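Local coordinates for protein alginate lyase (Chitinophaga sp. MD30, PDB 6KCW) that cleaves alginate as a polysaccharide lyase of family 36, by a mechanism in which a lysine serves as both catalytic base and catalytic acid, at residues 89-94 with 212-217. Numbering follows the deposited sequence.
Sequences GGKVGF and HTFRGG. With PO4 (phosphate ion), chain B.
Lys91 and Phe214 face each other as a hydrogen-bonded antiparallel pair between strand 89-92 and the end of strand 206-215. Lys91 N donates to Phe214 O at 2.8 Å, and the weak return bond runs from Phe214 N to Lys91 O. Further along, Gly216 N gives a nearly straight bond to Gly89 O (3.2 Å, 170° at the hydrogen). Between these bonds Gly90 comes close, its CA 3.1 Å from Phe214 O in a CA-H...O contact; a CB here would clash with that oxygen.

The nonpolar part lies on the sheet face that carries both side chains. The Lys91 chain bends at chi2 (58°), which takes its methylenes past the Phe214 ring. Lys91 CD lies 3.5 Å from Phe214 CZ, in an oblique approach. His212 CB meets the ring edge in plane.

Polar contacts gather at the lysine tip. Lys91 NZ donates to Gly216 O at 2.9 Å, on a lone pair, and to O3 of the phosphate at 2.7 Å. Arg117 and Tyr133 also bind this phosphate, and Tyr133 makes a cation-pi contact with Lys91. An alanine in place of Lys91 would probably leave Gly216 O and the phosphate without this donor and open a gap beside Phe214.

The phosphate probably comes from the crystallisation liquor. Its binding marks an anion-binding spot on this jelly-roll sheet, consistent with a groove for the acidic alginate chain.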
# COMPACT_ATOMS: atom_id res chain seq x y z
N GLY A 89 -12.31 -1.30 -7.44
CA GLY A 89 -10.97 -1.54 -6.94
C GLY A 89 -10.62 -0.53 -5.88
O GLY A 89 -11.46 0.25 -5.43
N GLY A 90 -9.37 -0.53 -5.46
CA GLY A 90 -8.92 0.40 -4.46
C GLY A 90 -7.51 0.05 -4.03
O GLY A 90 -6.88 -0.85 -4.60
N LYS A 91 -7.04 0.75 -3.01
CA LYS A 91 -5.70 0.55 -2.45
C LYS A 91 -5.74 -0.52 -1.35
O LYS A 91 -6.73 -0.67 -0.63
CB LYS A 91 -5.14 1.87 -1.91
CG LYS A 91 -4.58 2.86 -2.96
CD LYS A 91 -5.63 3.26 -4.01
CE LYS A 91 -5.18 4.42 -4.89
NZ LYS A 91 -6.15 4.54 -6.02
N VAL A 92 -4.64 -1.26 -1.23
CA VAL A 92 -4.55 -2.39 -0.30
C VAL A 92 -3.11 -2.52 0.17
O VAL A 92 -2.17 -2.24 -0.57
CB VAL A 92 -5.06 -3.70 -0.96
CG1 VAL A 92 -4.20 -4.06 -2.18
CG2 VAL A 92 -5.10 -4.85 0.04
N GLY A 93 -2.94 -2.94 1.42
CA GLY A 93 -1.63 -3.34 1.92
C GLY A 93 -0.66 -2.20 2.16
O GLY A 93 -0.99 -1.03 2.13
N PHE A 94 0.59 -2.59 2.38
CA PHE A 94 1.63 -1.70 2.88
C PHE A 94 2.60 -1.34 1.76
O PHE A 94 3.10 -2.22 1.06
CB PHE A 94 2.37 -2.37 4.04
CG PHE A 94 1.51 -2.57 5.26
CD1 PHE A 94 0.66 -3.65 5.35
CD2 PHE A 94 1.55 -1.65 6.30
CE1 PHE A 94 -0.14 -3.83 6.48
CE2 PHE A 94 0.76 -1.82 7.43
CZ PHE A 94 -0.09 -2.90 7.52
N HIS A 212 -2.61 1.89 3.24
CA HIS A 212 -3.81 2.43 2.61
C HIS A 212 -4.76 1.28 2.28
O HIS A 212 -4.40 0.36 1.53
CB HIS A 212 -3.46 3.22 1.35
CG HIS A 212 -2.72 4.49 1.63
ND1 HIS A 212 -2.44 5.43 0.66
CD2 HIS A 212 -2.19 4.98 2.78
CE1 HIS A 212 -1.78 6.44 1.20
NE2 HIS A 212 -1.61 6.19 2.48
N THR A 213 -5.96 1.33 2.87
CA THR A 213 -7.05 0.40 2.58
C THR A 213 -8.29 1.24 2.31
O THR A 213 -8.99 1.63 3.25
CB THR A 213 -7.31 -0.57 3.72
OG1 THR A 213 -6.07 -1.16 4.14
CG2 THR A 213 -8.27 -1.66 3.27
N PHE A 214 -8.56 1.52 1.03
CA PHE A 214 -9.72 2.32 0.68
C PHE A 214 -10.11 2.05 -0.77
O PHE A 214 -9.30 1.60 -1.58
CB PHE A 214 -9.47 3.81 0.92
CG PHE A 214 -8.45 4.43 -0.01
CD1 PHE A 214 -7.09 4.36 0.28
CD2 PHE A 214 -8.86 5.14 -1.14
CE1 PHE A 214 -6.16 4.97 -0.55
CE2 PHE A 214 -7.94 5.74 -1.98
CZ PHE A 214 -6.58 5.65 -1.69
N ARG A 215 -11.38 2.31 -1.06
CA ARG A 215 -11.91 2.18 -2.41
C ARG A 215 -11.69 3.48 -3.19
O ARG A 215 -11.77 4.58 -2.63
CB ARG A 215 -13.40 1.84 -2.38
CG ARG A 215 -13.74 0.49 -1.78
CD ARG A 215 -15.17 0.09 -2.12
NE ARG A 215 -15.59 -1.09 -1.40
CZ ARG A 215 -15.49 -2.34 -1.86
NH1 ARG A 215 -14.99 -2.58 -3.06
NH2 ARG A 215 -15.90 -3.35 -1.11
N GLY A 216 -11.42 3.34 -4.48
CA GLY A 216 -11.16 4.49 -5.32
C GLY A 216 -9.70 4.60 -5.73
O GLY A 216 -8.85 3.93 -5.15
N GLY A 217 -9.40 5.41 -6.74
CA GLY A 217 -10.42 6.13 -7.49
C GLY A 217 -10.95 7.36 -6.81
O GLY A 217 -10.71 7.59 -5.63
P PO4 B . -5.01 8.16 -6.57
O1 PO4 B . -4.68 7.98 -5.11
O2 PO4 B . -5.80 9.44 -6.75
O3 PO4 B . -5.91 7.04 -7.06
O4 PO4 B . -3.71 8.26 -7.38
O HOH W 1 -14.23 -0.45 -5.13
O HOH W 2 -2.41 1.05 -0.51
O HOH W 3 0.04 1.42 1.16